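Local coordinates for anthrone oxidase-like protein (Streptomyces ambofaciens, PDB 5F9P) that probably acts as a monooxygenase that cleaves a carbon-carbon bond, opening ring B oxidatively in the biosynthesis of atypical angucyclines, at residues A[62-65]-A[66-70]; A[112-116]-A[117-121]; A[71-75]-A[76-80]; A[17-20]-A[21-25]; A[180-183]-A[184-187]. All coordinates share one frame; numbering follows the deposited sequence.

Contact 1 of 5, residues A[62-65]-A[66-70]; sequences QWRS and GEDLE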
loop_
_atom_site.group_PDB
_atom_site.type_symbol
_atom_site.label_atom_id
_atom_site.label_comp_id
_atom_site.label_asym_id
_atom_site.label_seq_id
_atom_site.Cartn_x
_atom_site.Cartn_y
_atom_site.Cartn_z
ATOM N N GLN A 62 -7.598 -1.256 6.724
ATOM C CA GLN A 62 -7.892 -0.277 7.768
ATOM C C GLN A 62 -8.387 -0.940 9.052
ATOM O O GLN A 62 -9.288 -1.786 9.020
ATOM C CB GLN A 62 -8.909 0.738 7.252
ATOM C CG GLN A 62 -8.383 1.533 6.079
ATOM C CD GLN A 62 -9.410 2.464 5.493
ATOM O OE1 GLN A 62 -10.574 2.090 5.318
ATOM N NE2 GLN A 62 -8.990 3.694 5.187
ATOM N N TRP A 63 -7.788 -0.552 10.176
ATOM C CA TRP A 63 -8.088 -1.126 11.489
ATOM C C TRP A 63 -8.360 0.013 12.474
ATOM O O TRP A 63 -7.664 1.025 12.456
ATOM C CB TRP A 63 -6.900 -1.955 12.011
ATOM C CG TRP A 63 -6.778 -3.343 11.449
ATOM C CD1 TRP A 63 -5.996 -3.738 10.401
ATOM C CD2 TRP A 63 -7.444 -4.526 11.919
ATOM N NE1 TRP A 63 -6.142 -5.084 10.185
ATOM C CE2 TRP A 63 -7.023 -5.593 11.102
ATOM C CE3 TRP A 63 -8.360 -4.783 12.953
ATOM C CZ2 TRP A 63 -7.483 -6.897 11.275
ATOM C CZ3 TRP A 63 -8.819 -6.082 13.126
ATOM C CH2 TRP A 63 -8.377 -7.123 12.292
ATOM N N ARG A 64 -9.366 -0.148 13.329
ATOM C CA ARG A 64 -9.695 0.887 14.308
ATOM C C ARG A 64 -8.483 1.205 15.201
ATOM O O ARG A 64 -8.176 2.361 15.435
ATOM C CB ARG A 64 -10.896 0.459 15.148
ATOM C CG ARG A 64 -11.350 1.491 16.152
ATOM C CD ARG A 64 -12.528 0.986 16.968
ATOM N NE ARG A 64 -12.279 -0.335 17.545
ATOM C CZ ARG A 64 -13.191 -1.048 18.201
ATOM N NH1 ARG A 64 -14.416 -0.563 18.374
ATOM N NH2 ARG A 64 -12.879 -2.241 18.689
ATOM N N SER A 65 -7.780 0.173 15.663
ATOM C CA SER A 65 -6.623 0.356 16.545
ATOM C C SER A 65 -5.691 -0.854 16.498
ATOM O O SER A 65 -6.091 -1.937 16.058
ATOM C CB SER A 65 -7.093 0.556 17.989
ATOM O OG SER A 65 -7.652 -0.648 18.476
ATOM N N GLY A 66 -4.452 -0.673 16.964
ATOM C CA GLY A 66 -3.493 -1.765 17.008
ATOM C C GLY A 66 -3.953 -2.911 17.887
ATOM O O GLY A 66 -3.656 -4.080 17.633
ATOM N N GLU A 67 -4.697 -2.567 18.930
ATOM C CA GLU A 67 -5.229 -3.551 19.860
ATOM C C GLU A 67 -6.157 -4.529 19.125
ATOM O O GLU A 67 -6.079 -5.741 19.317
ATOM C CB GLU A 67 -5.952 -2.828 21.003
ATOM C CG GLU A 67 -6.180 -3.652 22.249
ATOM C CD GLU A 67 -6.814 -2.829 23.373
ATOM O OE1 GLU A 67 -6.607 -1.595 23.391
ATOM O OE2 GLU A 67 -7.521 -3.410 24.230
ATOM N N ASP A 68 -7.001 -3.998 18.249
ATOM C CA ASP A 68 -7.859 -4.842 17.423
ATOM C C ASP A 68 -7.043 -5.729 16.486
ATOM O O ASP A 68 -7.317 -6.917 16.348
ATOM C CB ASP A 68 -8.829 -3.983 16.611
ATOM C CG ASP A 68 -9.737 -3.146 17.490
ATOM O OD1 ASP A 68 -10.285 -3.691 18.468
ATOM O OD2 ASP A 68 -9.896 -1.944 17.207
ATOM N N LEU A 69 -6.043 -5.147 15.834
ATOM C CA LEU A 69 -5.167 -5.914 14.947
ATOM C C LEU A 69 -4.478 -7.083 15.651
ATOM O O LEU A 69 -4.370 -8.182 15.099
ATOM C CB LEU A 69 -4.095 -5.013 14.350
ATOM C CG LEU A 69 -3.043 -5.740 13.511
ATOM C CD1 LEU A 69 -3.695 -6.311 12.264
ATOM C CD2 LEU A 69 -1.864 -4.810 13.161
ATOM N N GLU A 70 -3.978 -6.835 16.856
ATOM C CA GLU A 70 -3.253 -7.861 17.596
ATOM C C GLU A 70 -4.152 -9.046 17.937
ATOM O O GLU A 70 -3.705 -10.195 17.947
ATOM C CB GLU A 70 -2.622 -7.269 18.864
ATOM C CG GLU A 70 -1.450 -6.335 18.575
ATOM C CD GLU A 70 -0.343 -7.012 17.779
ATOM O OE1 GLU A 70 -0.290 -8.263 17.788
ATOM O OE2 GLU A 70 0.470 -6.297 17.139
#
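S65 is the N-cap, handing the chain to G66, first residue of helix 66-74. The side chain of E67 touches with its CB, 3.7 Å from S65 OG, before leading away. The amide N of D68 gives S65 OG a weak but nearly straight capping bond (3.4 Å, 163°), and its OD2 takes a weak bond back from that hydroxyl. R64 holds the same carboxylate side-on, NE to D68 OD2 at 2.9 Å and NH2 to D68 OD1 at 3.0 Å; a bend at chi3 (51°) curls the guanidinium round to it, its plane 35° from that of the carboxylate. L69 adds the first full helical bond, N to S65 O at 3.2 Å, and lays CD1 over one face of the W63 indole in a CH-pi contact, 3.7 Å from the five-membered ring's centroid. W43 meets the W63 ring edge-to-face. This is a serine N-cap where the chain passes from strand 56-63 into the helix, the start of the second crossover of a ferredoxin-like half-barrel.

Contact 2 of 5, residues A[112-116]-A[117-121]; sequences KIEIG and PGRDD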
loop_
_atom_site.group_PDB
_atom_site.type_symbol
_atom_site.label_atom_id
_atom_site.label_comp_id
_atom_site.label_asym_id
_atom_site.label_seq_id
_atom_site.Cartn_x
_atom_site.Cartn_y
_atom_site.Cartn_z
ATOM N N LYS A 112 -9.175 13.943 -0.037
ATOM C CA LYS A 112 -9.384 12.546 0.354
ATOM C C LYS A 112 -9.199 11.607 -0.833
ATOM O O LYS A 112 -9.481 11.943 -1.986
ATOM C CB LYS A 112 -10.756 12.324 0.997
ATOM C CG LYS A 112 -11.001 13.161 2.251
ATOM C CD LYS A 112 -12.302 12.761 2.945
ATOM C CE LYS A 112 -12.718 13.769 4.021
ATOM N NZ LYS A 112 -11.751 13.858 5.155
ATOM N N ILE A 113 -8.728 10.411 -0.530
ATOM C CA ILE A 113 -8.373 9.464 -1.554
ATOM C C ILE A 113 -9.285 8.253 -1.446
ATOM O O ILE A 113 -9.582 7.790 -0.349
ATOM C CB ILE A 113 -6.883 9.100 -1.398
ATOM C CG1 ILE A 113 -6.045 10.326 -1.796
ATOM C CG2 ILE A 113 -6.539 7.865 -2.206
ATOM C CD1 ILE A 113 -4.567 10.240 -1.479
ATOM N N GLU A 114 -9.763 7.778 -2.587
ATOM C CA GLU A 114 -10.592 6.590 -2.616
ATOM C C GLU A 114 -9.884 5.474 -3.355
ATOM O O GLU A 114 -9.324 5.690 -4.425
ATOM C CB GLU A 114 -11.921 6.876 -3.308
ATOM C CG GLU A 114 -12.842 5.665 -3.309
ATOM C CD GLU A 114 -14.257 5.982 -3.775
ATOM O OE1 GLU A 114 -14.482 7.084 -4.341
ATOM O OE2 GLU A 114 -15.145 5.121 -3.570
ATOM N N ILE A 115 -9.925 4.276 -2.786
ATOM C CA ILE A 115 -9.369 3.098 -3.445
ATOM C C ILE A 115 -10.457 2.040 -3.658
ATOM O O ILE A 115 -11.359 1.893 -2.833
ATOM C CB ILE A 115 -8.194 2.512 -2.637
ATOM C CG1 ILE A 115 -8.651 2.092 -1.233
ATOM C CG2 ILE A 115 -7.065 3.537 -2.565
ATOM C CD1 ILE A 115 -7.625 1.218 -0.477
ATOM N N GLY A 116 -10.376 1.310 -4.761
ATOM C CA GLY A 116 -11.428 0.365 -5.114
ATOM C C GLY A 116 -11.310 -0.130 -6.548
ATOM O O GLY A 116 -10.741 0.554 -7.401
ATOM N N PRO A 117 -11.844 -1.331 -6.823
ATOM C CA PRO A 117 -11.676 -1.963 -8.141
ATOM C C PRO A 117 -12.391 -1.192 -9.245
ATOM O O PRO A 117 -12.027 -1.327 -10.418
ATOM C CB PRO A 117 -12.317 -3.350 -7.969
ATOM C CG PRO A 117 -12.643 -3.489 -6.490
ATOM C CD PRO A 117 -12.686 -2.123 -5.906
ATOM N N GLY A 118 -13.379 -0.384 -8.869
ATOM C CA GLY A 118 -14.169 0.360 -9.839
ATOM C C GLY A 118 -13.514 1.604 -10.430
ATOM O O GLY A 118 -13.989 2.135 -11.435
ATOM N N ARG A 119 -12.431 2.077 -9.820
ATOM C CA ARG A 119 -11.788 3.306 -10.276
ATOM C C ARG A 119 -10.825 3.072 -11.431
ATOM O O ARG A 119 -10.459 3.999 -12.158
ATOM C CB ARG A 119 -11.004 3.941 -9.132
ATOM C CG ARG A 119 -11.681 3.909 -7.787
ATOM C CD ARG A 119 -10.944 4.837 -6.835
ATOM N NE ARG A 119 -11.393 6.217 -6.966
ATOM C CZ ARG A 119 -10.723 7.196 -7.574
ATOM N NH1 ARG A 119 -9.535 6.985 -8.137
ATOM N NH2 ARG A 119 -11.256 8.406 -7.615
ATOM N N ASP A 120 -10.375 1.834 -11.570
ATOM C CA ASP A 120 -9.309 1.524 -12.516
ATOM C C ASP A 120 -8.047 2.371 -12.313
ATOM O O ASP A 120 -7.381 2.764 -13.270
ATOM C CB ASP A 120 -9.813 1.633 -13.947
ATOM C CG ASP A 120 -10.756 0.512 -14.299
ATOM O OD1 ASP A 120 -10.759 -0.505 -13.568
ATOM O OD2 ASP A 120 -11.490 0.644 -15.298
ATOM N N ASP A 121 -7.716 2.629 -11.055
ATOM C CA ASP A 121 -6.460 3.279 -10.715
ATOM C C ASP A 121 -5.276 2.372 -11.001
ATOM O O ASP A 121 -5.186 1.281 -10.423
ATOM C CB ASP A 121 -6.455 3.592 -9.229
ATOM C CG ASP A 121 -7.496 4.617 -8.855
ATOM O OD1 ASP A 121 -7.487 5.697 -9.481
ATOM O OD2 ASP A 121 -8.317 4.345 -7.949
HETATM O O HOH W 1 -8.066 2.242 -6.415
HETATM O O HOH W 2 -8.628 0.852 -8.986
#
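G116 O receives R119 N in a weak bond of 3.3 Å, closing a turn in which P117 and G118, both with helical backbone angles, occupy the two middle positions. G116 itself, with phi at 167°, enters the turn extended. A water helps to hold the two arms together, donating to G116 O at 2.7 Å and accepting from D121 N at 2.9 Å, while another accepts from G116 N. Among the side chains R119 does most of the reaching. Bent at chi3 (85°), it lies back across the strand residue E114, whose carbonyl O sits over one face of the guanidinium; so placed, it is not hydrogen-bonded to NE despite the 3.3 Å between E114 O and R119 NE. Q179 NE2 supplies that oxygen with a donor. The extended E114 side chain crosses R119, CB lying 3.8 Å from R119 NE, with the two opposite charges close but not paired. At its far end R119 NH1 forms a salt bridge to D121 OD1 at 2.8 Å, weak as a hydrogen bond, and R156 also engages that oxygen. This is a type I beta turn, leading from short strand 113-114 into strand 122-130 of the barrel.

Contact 3 of 5, residues A[71-75]-A[76-80]; sequences KRYAG and EEFKH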
loop_
_atom_site.group_PDB
_atom_site.type_symbol
_atom_site.label_atom_id
_atom_site.label_comp_id
_atom_site.label_asym_id
_atom_site.label_seq_id
_atom_site.Cartn_x
_atom_site.Cartn_y
_atom_site.Cartn_z
ATOM N N LYS A 71 -5.417 -8.758 18.222
ATOM C CA LYS A 71 -6.405 -9.805 18.477
ATOM C C LYS A 71 -6.503 -10.717 17.268
ATOM O O LYS A 71 -6.598 -11.936 17.403
ATOM C CB LYS A 71 -7.774 -9.182 18.780
ATOM C CG LYS A 71 -8.713 -10.043 19.613
ATOM C CD LYS A 71 -9.743 -9.156 20.320
ATOM C CE LYS A 71 -9.052 -8.130 21.230
ATOM N NZ LYS A 71 -9.905 -6.951 21.572
ATOM N N ARG A 72 -6.470 -10.133 16.076
ATOM C CA ARG A 72 -6.457 -10.954 14.874
ATOM C C ARG A 72 -5.185 -11.806 14.769
ATOM O O ARG A 72 -5.243 -12.995 14.428
ATOM C CB ARG A 72 -6.607 -10.092 13.626
ATOM C CG ARG A 72 -6.116 -10.810 12.383
ATOM C CD ARG A 72 -6.517 -10.054 11.161
ATOM N NE ARG A 72 -5.854 -10.553 9.969
ATOM C CZ ARG A 72 -5.892 -11.813 9.570
ATOM N NH1 ARG A 72 -6.541 -12.718 10.295
ATOM N NH2 ARG A 72 -5.265 -12.168 8.453
ATOM N N TYR A 73 -4.040 -11.196 15.068
ATOM C CA TYR A 73 -2.760 -11.900 15.008
ATOM C C TYR A 73 -2.734 -13.056 16.002
ATOM O O TYR A 73 -2.002 -14.026 15.821
ATOM C CB TYR A 73 -1.601 -10.957 15.321
ATOM C CG TYR A 73 -1.200 -10.014 14.206
ATOM C CD1 TYR A 73 -1.610 -10.223 12.894
ATOM C CD2 TYR A 73 -0.397 -8.911 14.473
ATOM C CE1 TYR A 73 -1.229 -9.349 11.875
ATOM C CE2 TYR A 73 -0.013 -8.039 13.472
ATOM C CZ TYR A 73 -0.425 -8.263 12.174
ATOM O OH TYR A 73 -0.031 -7.382 11.180
ATOM N N ALA A 74 -3.525 -12.942 17.061
ATOM C CA ALA A 74 -3.540 -13.976 18.099
ATOM C C ALA A 74 -4.515 -15.101 17.765
ATOM O O ALA A 74 -4.514 -16.137 18.425
ATOM C CB ALA A 74 -3.870 -13.364 19.465
ATOM N N GLY A 75 -5.340 -14.893 16.739
ATOM C CA GLY A 75 -6.294 -15.902 16.294
ATOM C C GLY A 75 -5.621 -17.148 15.744
ATOM O O GLY A 75 -4.523 -17.071 15.193
ATOM N N GLU A 76 -6.281 -18.294 15.890
ATOM C CA GLU A 76 -5.719 -19.574 15.460
ATOM C C GLU A 76 -5.659 -19.785 13.943
ATOM O O GLU A 76 -4.751 -20.452 13.454
ATOM C CB GLU A 76 -6.479 -20.739 16.090
ATOM C CG GLU A 76 -5.949 -21.142 17.438
ATOM C CD GLU A 76 -6.790 -20.597 18.555
ATOM O OE1 GLU A 76 -7.930 -20.151 18.276
ATOM O OE2 GLU A 76 -6.313 -20.616 19.711
ATOM N N GLU A 77 -6.639 -19.260 13.206
ATOM C CA GLU A 77 -6.600 -19.391 11.751
ATOM C C GLU A 77 -5.371 -18.675 11.231
ATOM O O GLU A 77 -4.609 -19.224 10.437
ATOM C CB GLU A 77 -7.850 -18.821 11.061
ATOM C CG GLU A 77 -7.731 -18.918 9.528
ATOM C CD GLU A 77 -8.792 -18.133 8.766
ATOM O OE1 GLU A 77 -9.580 -17.408 9.418
ATOM O OE2 GLU A 77 -8.828 -18.250 7.511
ATOM N N PHE A 78 -5.172 -17.447 11.696
ATOM C CA PHE A 78 -4.035 -16.652 11.248
ATOM C C PHE A 78 -2.718 -17.361 11.517
ATOM O O PHE A 78 -1.860 -17.466 10.637
ATOM C CB PHE A 78 -4.029 -15.271 11.908
ATOM C CG PHE A 78 -2.874 -14.403 11.475
ATOM C CD1 PHE A 78 -2.917 -13.720 10.267
ATOM C CD2 PHE A 78 -1.739 -14.289 12.262
ATOM C CE1 PHE A 78 -1.863 -12.932 9.866
ATOM C CE2 PHE A 78 -0.678 -13.498 11.859
ATOM C CZ PHE A 78 -0.743 -12.817 10.662
ATOM N N LYS A 79 -2.554 -17.845 12.743
ATOM C CA LYS A 79 -1.299 -18.469 13.145
ATOM C C LYS A 79 -1.021 -19.792 12.424
ATOM O O LYS A 79 0.103 -20.050 11.996
ATOM C CB LYS A 79 -1.279 -18.690 14.662
ATOM C CG LYS A 79 -1.358 -17.397 15.473
ATOM C CD LYS A 79 -0.989 -17.596 16.951
ATOM C CE LYS A 79 -1.883 -18.622 17.647
ATOM N NZ LYS A 79 -1.629 -18.671 19.119
ATOM N N HIS A 80 -2.047 -20.632 12.297
ATOM C CA HIS A 80 -1.836 -22.015 11.882
ATOM C C HIS A 80 -2.276 -22.314 10.454
ATOM O O HIS A 80 -1.863 -23.315 9.871
ATOM C CB HIS A 80 -2.514 -22.962 12.866
ATOM C CG HIS A 80 -2.096 -22.729 14.278
ATOM N ND1 HIS A 80 -0.811 -22.961 14.716
ATOM C CD2 HIS A 80 -2.778 -22.245 15.344
ATOM C CE1 HIS A 80 -0.721 -22.645 15.996
ATOM N NE2 HIS A 80 -1.901 -22.206 16.400
HETATM O O HOH W 3 -6.943 -15.198 12.979
HETATM O O HOH W 4 -8.320 -15.383 10.224
HETATM O O HOH W 5 -2.294 -16.531 20.779
#
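F78 carries CG directly opposite its backbone N (chi1 -180°), which sends the ring back against R72 and Y73. R72 runs extended from CG to NE, and F78 CD1 rests over one face of its guanidinium. Relative to the F78 ring, R72 NH2 lies at the edge, 3.3 Å from F78 CD1, the planes 76° apart. Y73 meets the ring's face off centre, Y73 CD1 3.5 Å from F78 CZ, the ring planes inclined at 32° and the two side chains running side by side. R167 makes a cation-pi contact with Y73. G75 is the N-cap of helix 76-88, its O accepting K79 N at 3.2 Å. A water joins R72 O to F78 N, and another links R72 NH1, weakly, to E77 OE1, whose partner oxygen OE2 bonds H240 NE2 of the probable C-terminal tag. Meeting the phenyl rim, the guanidinium lacks cation-pi geometry, which suggests mostly van der Waals contact, while the helix break is spanned by water as well as by the K79 N bond.

Contact 4 of 5, residues A[17-20]-A[21-25]; sequences TTDT and PEKQG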
loop_
_atom_site.group_PDB
_atom_site.type_symbol
_atom_site.label_atom_id
_atom_site.label_comp_id
_atom_site.label_asym_id
_atom_site.label_seq_id
_atom_site.Cartn_x
_atom_site.Cartn_y
_atom_site.Cartn_z
ATOM N N THR A 17 5.571 -10.932 -1.888
ATOM C CA THR A 17 6.279 -11.134 -3.149
ATOM C C THR A 17 6.266 -12.626 -3.470
ATOM O O THR A 17 6.245 -13.465 -2.569
ATOM C CB THR A 17 7.749 -10.635 -3.080
ATOM O OG1 THR A 17 8.465 -11.376 -2.081
ATOM C CG2 THR A 17 7.793 -9.164 -2.722
ATOM N N THR A 18 6.251 -12.962 -4.749
ATOM C CA THR A 18 6.315 -14.355 -5.152
ATOM C C THR A 18 7.028 -14.486 -6.501
ATOM O O THR A 18 7.377 -13.482 -7.114
ATOM C CB THR A 18 4.912 -14.988 -5.199
ATOM O OG1 THR A 18 5.033 -16.413 -5.306
ATOM C CG2 THR A 18 4.105 -14.435 -6.362
ATOM N N ASP A 19 7.241 -15.715 -6.972
ATOM C CA ASP A 19 8.084 -15.906 -8.155
ATOM C C ASP A 19 7.416 -16.512 -9.398
ATOM O O ASP A 19 8.082 -16.702 -10.414
ATOM C CB ASP A 19 9.357 -16.689 -7.796
ATOM C CG ASP A 19 9.062 -18.063 -7.229
ATOM O OD1 ASP A 19 7.871 -18.449 -7.143
ATOM O OD2 ASP A 19 10.030 -18.771 -6.882
ATOM N N THR A 20 6.121 -16.814 -9.330
ATOM C CA THR A 20 5.388 -17.259 -10.514
ATOM C C THR A 20 4.008 -16.635 -10.534
ATOM O O THR A 20 3.444 -16.324 -9.481
ATOM C CB THR A 20 5.220 -18.810 -10.593
ATOM O OG1 THR A 20 4.214 -19.244 -9.668
ATOM C CG2 THR A 20 6.524 -19.527 -10.299
ATOM N N PRO A 21 3.450 -16.456 -11.739
ATOM C CA PRO A 21 2.100 -15.900 -11.850
ATOM C C PRO A 21 1.070 -16.850 -11.265
ATOM O O PRO A 21 0.008 -16.385 -10.875
ATOM C CB PRO A 21 1.896 -15.748 -13.363
ATOM C CG PRO A 21 2.870 -16.703 -13.986
ATOM C CD PRO A 21 4.044 -16.775 -13.052
ATOM N N GLU A 22 1.379 -18.145 -11.193
ATOM C CA GLU A 22 0.447 -19.114 -10.613
ATOM C C GLU A 22 0.328 -18.905 -9.107
ATOM O O GLU A 22 -0.767 -18.970 -8.542
ATOM C CB GLU A 22 0.884 -20.559 -10.897
ATOM C CG GLU A 22 0.723 -20.992 -12.355
ATOM C CD GLU A 22 1.875 -20.534 -13.239
ATOM O OE1 GLU A 22 2.875 -19.993 -12.708
ATOM O OE2 GLU A 22 1.777 -20.726 -14.471
ATOM N N LYS A 23 1.462 -18.663 -8.456
ATOM C CA LYS A 23 1.454 -18.392 -7.032
ATOM C C LYS A 23 0.803 -17.042 -6.737
ATOM O O LYS A 23 0.196 -16.865 -5.684
ATOM C CB LYS A 23 2.864 -18.458 -6.447
ATOM C CG LYS A 23 3.464 -19.868 -6.427
ATOM C CD LYS A 23 4.882 -19.824 -5.875
ATOM C CE LYS A 23 5.622 -21.130 -6.061
ATOM N NZ LYS A 23 7.048 -20.926 -5.688
ATOM N N GLN A 24 0.916 -16.095 -7.665
ATOM C CA GLN A 24 0.218 -14.826 -7.494
ATOM C C GLN A 24 -1.295 -15.026 -7.510
ATOM O O GLN A 24 -2.007 -14.471 -6.679
ATOM C CB GLN A 24 0.614 -13.794 -8.549
ATOM C CG GLN A 24 -0.160 -12.482 -8.384
ATOM C CD GLN A 24 0.369 -11.373 -9.256
ATOM O OE1 GLN A 24 1.578 -11.213 -9.396
ATOM N NE2 GLN A 24 -0.532 -10.593 -9.846
ATOM N N GLY A 25 -1.790 -15.805 -8.464
ATOM C CA GLY A 25 -3.218 -16.072 -8.521
ATOM C C GLY A 25 -3.705 -16.739 -7.243
ATOM O O GLY A 25 -4.807 -16.446 -6.730
HETATM O O HOH W 6 8.839 -21.778 -7.504
#
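K23 folds back along T18, D19 and T20 in a surface contact at a helix start, where the chain leaves strand 10-17 and enters helix 21-37. T20 is the N-cap: its OG1 accepts K23 N at 3.1 Å (162°), and its carbonyl O takes Q24 N, also at 3.1 Å. A chi1 of 75° places OG1 between the backbone N and carbonyl carbon, where it meets K23 N. From that first turn the K23 chain runs out extended beyond CG. Its CB passes 3.2 Å from T18 OG1, a hydroxyl hydrogen-bonded to I89 O, and NZ ends in a salt bridge at 3.0 Å to D19 OD1, which offers its syn lone pair. A water accepts from K23 NZ at 2.7 Å and makes a longer bond to D19 OD2, so the ammonium reaches OD1 directly and OD2 through solvent. T18 CG2 packs against Q24, 3.8 Å from its N, and the Q24 amide is held by G56 N and G51 O. With proline as first helical residue, this is a threonine N-cap opening the beta-alpha-beta crossover from strand 10-17 to strand 43-51, as in the ferredoxin-like halves of dimeric alpha-beta barrels.

Contact 5 of 5, residues A[180-183]-A[184-187]; sequences WDSK and QAWE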
loop_
_atom_site.group_PDB
_atom_site.type_symbol
_atom_site.label_atom_id
_atom_site.label_comp_id
_atom_site.label_asym_id
_atom_site.label_seq_id
_atom_site.Cartn_x
_atom_site.Cartn_y
_atom_site.Cartn_z
ATOM N N TRP A 180 -2.774 6.523 -10.700
ATOM C CA TRP A 180 -2.532 7.088 -12.021
ATOM C C TRP A 180 -3.644 6.676 -13.006
ATOM O O TRP A 180 -4.347 5.687 -12.770
ATOM C CB TRP A 180 -1.159 6.618 -12.521
ATOM C CG TRP A 180 -0.036 7.103 -11.646
ATOM C CD1 TRP A 180 0.414 6.540 -10.478
ATOM C CD2 TRP A 180 0.773 8.255 -11.877
ATOM N NE1 TRP A 180 1.459 7.283 -9.970
ATOM C CE2 TRP A 180 1.686 8.351 -10.803
ATOM C CE3 TRP A 180 0.804 9.231 -12.884
ATOM C CZ2 TRP A 180 2.627 9.375 -10.713
ATOM C CZ3 TRP A 180 1.743 10.254 -12.793
ATOM C CH2 TRP A 180 2.641 10.312 -11.714
ATOM N N ASP A 181 -3.805 7.432 -14.095
ATOM C CA ASP A 181 -4.835 7.135 -15.094
ATOM C C ASP A 181 -4.612 5.792 -15.747
ATOM O O ASP A 181 -5.563 5.110 -16.121
ATOM C CB ASP A 181 -4.864 8.191 -16.207
ATOM C CG ASP A 181 -5.561 9.467 -15.788
ATOM O OD1 ASP A 181 -6.227 9.444 -14.735
ATOM O OD2 ASP A 181 -5.450 10.489 -16.517
ATOM N N SER A 182 -3.346 5.438 -15.925
ATOM C CA SER A 182 -2.982 4.257 -16.684
ATOM C C SER A 182 -1.521 3.897 -16.473
ATOM O O SER A 182 -0.744 4.702 -15.964
ATOM C CB SER A 182 -3.210 4.508 -18.173
ATOM O OG SER A 182 -2.400 5.579 -18.632
ATOM N N LYS A 183 -1.159 2.681 -16.875
ATOM C CA LYS A 183 0.231 2.252 -16.906
ATOM C C LYS A 183 1.029 3.261 -17.739
ATOM O O LYS A 183 2.134 3.673 -17.371
ATOM C CB LYS A 183 0.313 0.859 -17.541
ATOM C CG LYS A 183 1.672 0.160 -17.476
ATOM C CD LYS A 183 1.488 -1.295 -17.889
ATOM C CE LYS A 183 2.584 -2.177 -17.362
ATOM N NZ LYS A 183 3.822 -2.004 -18.184
ATOM N N GLN A 184 0.437 3.669 -18.856
ATOM C CA GLN A 184 1.102 4.552 -19.813
ATOM C C GLN A 184 1.401 5.923 -19.229
ATOM O O GLN A 184 2.501 6.429 -19.373
ATOM C CB GLN A 184 0.270 4.673 -21.098
ATOM C CG GLN A 184 0.242 3.386 -21.948
ATOM C CD GLN A 184 -0.517 2.208 -21.297
ATOM O OE1 GLN A 184 -1.566 2.384 -20.652
ATOM N NE2 GLN A 184 0.015 0.995 -21.484
ATOM N N ALA A 185 0.418 6.525 -18.571
ATOM C CA ALA A 185 0.622 7.806 -17.908
ATOM C C ALA A 185 1.699 7.713 -16.814
ATOM O O ALA A 185 2.524 8.622 -16.655
ATOM C CB ALA A 185 -0.693 8.307 -17.318
ATOM N N TRP A 186 1.690 6.624 -16.050
ATOM C CA TRP A 186 2.695 6.450 -15.002
ATOM C C TRP A 186 4.107 6.361 -15.582
ATOM O O TRP A 186 5.024 7.047 -15.124
ATOM C CB TRP A 186 2.392 5.219 -14.129
ATOM C CG TRP A 186 3.618 4.630 -13.449
ATOM C CD1 TRP A 186 4.166 3.399 -13.667
ATOM C CD2 TRP A 186 4.447 5.267 -12.454
ATOM N NE1 TRP A 186 5.275 3.222 -12.863
ATOM C CE2 TRP A 186 5.471 4.354 -12.116
ATOM C CE3 TRP A 186 4.422 6.514 -11.822
ATOM C CZ2 TRP A 186 6.459 4.650 -11.171
ATOM C CZ3 TRP A 186 5.418 6.810 -10.879
ATOM C CH2 TRP A 186 6.416 5.879 -10.570
ATOM N N GLU A 187 4.287 5.507 -16.582
ATOM C CA GLU A 187 5.627 5.252 -17.097
ATOM C C GLU A 187 6.177 6.474 -17.834
ATOM O O GLU A 187 7.381 6.720 -17.821
ATOM C CB GLU A 187 5.643 3.991 -17.965
ATOM C CG GLU A 187 5.213 2.757 -17.187
ATOM C CD GLU A 187 5.270 1.495 -18.009
ATOM O OE1 GLU A 187 5.151 1.586 -19.243
ATOM O OE2 GLU A 187 5.439 0.409 -17.418
#
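S182 O accepts W186 N at 3.1 Å and K183 O accepts E187 N at 2.9 Å, so helical bonding begins at once when the chain has left the strand after W180. S182 also caps the helix with its side chain, OG taking A185 N in a nearly straight bond (3.0 Å, 168°). Such a serine N-cap joins strand 172-180 to helix 183-190, within the antibiotic biosynthesis monooxygenase part of the barrel. Two tryptophans also meet. W186, with CG swung to 155° about chi1, sets CE3 over one face of the W180 indole, 3.4 Å from W180 CE2, the planes inclined at 57°. W186 CB adds a CH-pi contact to the five-membered ring of W180, whose NE1 bonds S178 OG. Within the first turn K183 NZ makes a salt bridge with E187 OE2 at 3.0 Å, from above the carboxylate plane. D181 OD1 forms a salt bridge with R156 NE, and a glycerol, probably from the crystallisation liquor, lies about 3 Å from the W186 side chain.

Overall arrangement
Along the chain the order is contact 4, contact 1, contact 3, contact 2 and contact 5. Contacts 1 and 3 share helix 66-74 and touch, W63 CZ2 lying 3.3 Å from R72 CD; their centres are about 13 Å apart. Contacts 4, 1 and 5 are each an N-capped exit from a strand of the closed eight-stranded antiparallel barrel into a helix, and contact 2 lies on the link into strand 122-130. Contact 5 is about 33 Å from contact 1 between centres, across the chain's centre, but only about 14 Å from contact 2. The set illustrates how one chain repeats a ferredoxin-like plan, consistent with a dimeric alpha-beta barrel built from a single chain.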